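Local coordinates for protein citrate synthase (Metallosphaera sedula, PDB 6ABW) that probably condenses acetyl-CoA with oxaloacetate and water to give citrate and free CoA, the entry step of the tricarboxylic acid cycle, at residues A[62-67]-A[354-359]. Numbering follows the deposited sequence.
Sequences LMLYGD and WTAHVI
One methyl of Leu64 reaches into the surface of helix 342-365 over Ala356: Leu64 CD2 lies 4.1 Å from Ala356 CA. Leu64 CD2 also meets Ile359 CD1 tip to tip at 4.0 Å, the two side chains crossing at about a right angle. Leu64 gets there with CG anti to the carbonyl carbon (chi1 -68°); chi2 of 179° sends CD1 out anti to CA and turns the other branch, CD2, toward the partner helix. Ala356 suits the closest point: its lone methyl points at the other helix and lets the backbones approach to 5.6 Å between Leu64 CA and Ala356 CA. That methyl, Ala356 CB, also rests 3.7 Å from Met63 O and packs against Met63 CB at 4.2 Å. Thr355 OG1 borders Leu64 CD2 at 4.2 Å, a van der Waals contact; hydrogen bonds to the carbonyl O atoms of Thr351 and Leu352 satisfy the buried hydroxyl within its own helix and let it sit beside an apolar methyl. Further out, Val133 of helix 128-151 also touches Leu64, and Leu30 touches Ala356. Gly66, just past helix 56-65, takes a positive phi, at which a CB would collide with the preceding carbonyl O; its own carbonyl O is bound by Arg381 of the second subunit. This is alanine-mediated helix-helix packing in the largely helical citrate synthase fold, joining an early helix to a late one.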
ATOM      1  N   LEU A  62      -6.661 -25.091   2.643  1.00 12.58           N
ATOM      2  CA  LEU A  62      -8.074 -24.808   2.797  1.00 13.12           C
ATOM      3  C   LEU A  62      -8.485 -23.437   2.351  1.00 13.01           C
ATOM      4  O   LEU A  62      -9.494 -23.278   1.680  1.00 14.05           O
ATOM      5  CB  LEU A  62      -8.455 -25.028   4.285  1.00 14.15           C
ATOM      6  CG  LEU A  62      -9.832 -24.642   4.738  1.00 16.84           C
ATOM      7  CD1 LEU A  62     -10.829 -25.570   4.046  1.00 17.01           C
ATOM      8  CD2 LEU A  62      -9.873 -24.733   6.282  1.00 16.63           C
ATOM      9  N   MET A  63      -7.733 -22.417   2.744  1.00 12.88           N
ATOM     10  CA  MET A  63      -8.049 -21.058   2.360  1.00 14.22           C
ATOM     11  C   MET A  63      -7.844 -20.768   0.890  1.00 14.38           C
ATOM     12  O   MET A  63      -8.592 -20.037   0.297  1.00 14.49           O
ATOM     13  CB  MET A  63      -7.241 -20.093   3.187  1.00 17.72           C
ATOM     14  CG  MET A  63      -7.610 -20.167   4.649  1.00 22.59           C
ATOM     15  SD  MET A  63      -7.866 -18.475   5.205  1.00 36.53           S
ATOM     16  CE  MET A  63      -9.593 -18.627   5.687  1.00 40.37           C
ATOM     17  N   LEU A  64      -6.835 -21.355   0.308  1.00 13.66           N
ATOM     18  CA  LEU A  64      -6.521 -21.093  -1.115  1.00 15.71           C
ATOM     19  C   LEU A  64      -7.319 -21.996  -2.067  1.00 15.71           C
ATOM     20  O   LEU A  64      -7.594 -21.593  -3.156  1.00 17.11           O
ATOM     21  CB  LEU A  64      -5.039 -21.252  -1.356  1.00 14.95           C
ATOM     22  CG  LEU A  64      -4.193 -20.198  -0.697  1.00 15.13           C
ATOM     23  CD1 LEU A  64      -2.762 -20.517  -1.023  1.00 17.30           C
ATOM     24  CD2 LEU A  64      -4.522 -18.810  -1.149  1.00 16.22           C
ATOM     25  N   TYR A  65      -7.608 -23.220  -1.672  1.00 16.24           N
ATOM     26  CA  TYR A  65      -8.234 -24.198  -2.577  1.00 17.43           C
ATOM     27  C   TYR A  65      -9.618 -24.636  -2.149  1.00 20.00           C
ATOM     28  O   TYR A  65     -10.288 -25.283  -2.949  1.00 21.57           O
ATOM     29  CB  TYR A  65      -7.385 -25.417  -2.746  1.00 18.43           C
ATOM     30  CG  TYR A  65      -6.079 -25.168  -3.396  1.00 17.80           C
ATOM     31  CD1 TYR A  65      -4.993 -24.814  -2.650  1.00 18.39           C
ATOM     32  CD2 TYR A  65      -5.900 -25.261  -4.776  1.00 19.72           C
ATOM     33  CE1 TYR A  65      -3.784 -24.534  -3.226  1.00 20.14           C
ATOM     34  CE2 TYR A  65      -4.615 -25.021  -5.351  1.00 21.49           C
ATOM     35  CZ  TYR A  65      -3.571 -24.630  -4.565  1.00 20.60           C
ATOM     36  OH  TYR A  65      -2.224 -24.349  -4.951  1.00 23.89           O
ATOM     37  N   GLY A  66     -10.038 -24.314  -0.925  1.00 16.84           N
ATOM     38  CA  GLY A  66     -11.430 -24.553  -0.509  1.00 18.74           C
ATOM     39  C   GLY A  66     -11.684 -25.852   0.238  1.00 18.66           C
ATOM     40  O   GLY A  66     -12.808 -26.043   0.700  1.00 21.02           O
ATOM     41  N   ASP A  67     -10.668 -26.696   0.404  1.00 18.62           N
ATOM     42  CA  ASP A  67     -10.760 -27.908   1.191  1.00 20.19           C
ATOM     43  C   ASP A  67      -9.473 -28.240   1.799  1.00 16.94           C
ATOM     44  O   ASP A  67      -8.430 -27.822   1.313  1.00 19.41           O
ATOM     45  CB  ASP A  67     -11.085 -29.081   0.281  1.00 22.76           C
ATOM     46  CG  ASP A  67     -12.545 -29.198   0.004  1.00 30.61           C
ATOM     47  OD1 ASP A  67     -13.324 -29.605   0.945  1.00 34.58           O
ATOM     48  OD2 ASP A  67     -12.892 -28.936  -1.160  1.00 36.20           O
ATOM     49  N   TRP A 354      -5.074 -12.316   3.617  1.00  8.42           N
ATOM     50  CA  TRP A 354      -4.934 -11.284   2.581  1.00  9.08           C
ATOM     51  C   TRP A 354      -4.860 -11.848   1.155  1.00  9.52           C
ATOM     52  O   TRP A 354      -5.609 -11.439   0.293  1.00  9.46           O
ATOM     53  CB  TRP A 354      -3.700 -10.400   2.859  1.00  8.76           C
ATOM     54  CG  TRP A 354      -3.787  -9.543   4.086  1.00  8.45           C
ATOM     55  CD1 TRP A 354      -4.900  -9.010   4.655  1.00  8.28           C
ATOM     56  CD2 TRP A 354      -2.674  -9.077   4.869  1.00  8.29           C
ATOM     57  NE1 TRP A 354      -4.546  -8.256   5.744  1.00  8.55           N
ATOM     58  CE2 TRP A 354      -3.181  -8.255   5.875  1.00  7.98           C
ATOM     59  CE3 TRP A 354      -1.299  -9.244   4.772  1.00  8.67           C
ATOM     60  CZ2 TRP A 354      -2.389  -7.715   6.843  1.00  8.43           C
ATOM     61  CZ3 TRP A 354      -0.511  -8.676   5.722  1.00  8.63           C
ATOM     62  CH2 TRP A 354      -1.041  -7.912   6.729  1.00  8.71           C
ATOM     63  N   THR A 355      -4.026 -12.832   0.956  1.00  9.02           N
ATOM     64  CA  THR A 355      -3.832 -13.411  -0.353  1.00  9.60           C
ATOM     65  C   THR A 355      -5.124 -14.158  -0.770  1.00  9.02           C
ATOM     66  O   THR A 355      -5.604 -14.036  -1.932  1.00  9.54           O
ATOM     67  CB  THR A 355      -2.669 -14.354  -0.437  1.00 10.14           C
ATOM     68  OG1 THR A 355      -2.760 -15.435   0.517  1.00 11.45           O
ATOM     69  CG2 THR A 355      -1.331 -13.674  -0.335  1.00 11.11           C
ATOM     70  N   ALA A 356      -5.747 -14.868   0.187  1.00  8.75           N
ATOM     71  CA  ALA A 356      -6.948 -15.601  -0.179  1.00 10.03           C
ATOM     72  C   ALA A 356      -8.113 -14.682  -0.522  1.00 10.70           C
ATOM     73  O   ALA A 356      -8.905 -14.965  -1.492  1.00 12.18           O
ATOM     74  CB  ALA A 356      -7.353 -16.576   0.942  1.00 10.65           C
ATOM     75  N   HIS A 357      -8.246 -13.568   0.187  1.00 10.82           N
ATOM     76  CA  HIS A 357      -9.288 -12.575  -0.137  1.00 12.12           C
ATOM     77  C   HIS A 357      -9.077 -11.902  -1.486  1.00 11.42           C
ATOM     78  O   HIS A 357     -10.028 -11.667  -2.216  1.00 11.94           O
ATOM     79  CB  HIS A 357      -9.429 -11.498   0.924  1.00 13.65           C
ATOM     80  CG  HIS A 357     -10.279 -11.891   2.079  1.00 15.10           C
ATOM     81  ND1 HIS A 357     -11.646 -11.788   2.039  1.00 19.88           N
ATOM     82  CD2 HIS A 357      -9.972 -12.302   3.338  1.00 17.46           C
ATOM     83  CE1 HIS A 357     -12.158 -12.243   3.181  1.00 19.87           C
ATOM     84  NE2 HIS A 357     -11.159 -12.544   3.992  1.00 17.61           N
ATOM     85  N   VAL A 358      -7.845 -11.560  -1.821  1.00 11.30           N
ATOM     86  CA  VAL A 358      -7.615 -10.885  -3.064  1.00 11.02           C
ATOM     87  C   VAL A 358      -7.821 -11.863  -4.237  1.00 11.18           C
ATOM     88  O   VAL A 358      -8.386 -11.441  -5.242  1.00 12.82           O
ATOM     89  CB  VAL A 358      -6.291 -10.113  -3.198  1.00 11.14           C
ATOM     90  CG1 VAL A 358      -6.293  -8.976  -2.157  1.00 11.49           C
ATOM     91  CG2 VAL A 358      -5.066 -10.962  -3.059  1.00 13.31           C
ATOM     92  N   ILE A 359      -7.458 -13.122  -4.067  1.00 10.60           N
ATOM     93  CA  ILE A 359      -7.624 -14.128  -5.131  1.00 11.57           C
ATOM     94  C   ILE A 359      -9.114 -14.302  -5.376  1.00 13.17           C
ATOM     95  O   ILE A 359      -9.554 -14.251  -6.502  1.00 13.95           O
ATOM     96  CB  ILE A 359      -6.938 -15.433  -4.839  1.00 11.33           C
ATOM     97  CG1 ILE A 359      -5.448 -15.264  -4.872  1.00 10.74           C
ATOM     98  CG2 ILE A 359      -7.400 -16.552  -5.829  1.00 12.49           C
ATOM     99  CD1 ILE A 359      -4.675 -16.408  -4.376  1.00 11.31           C
TER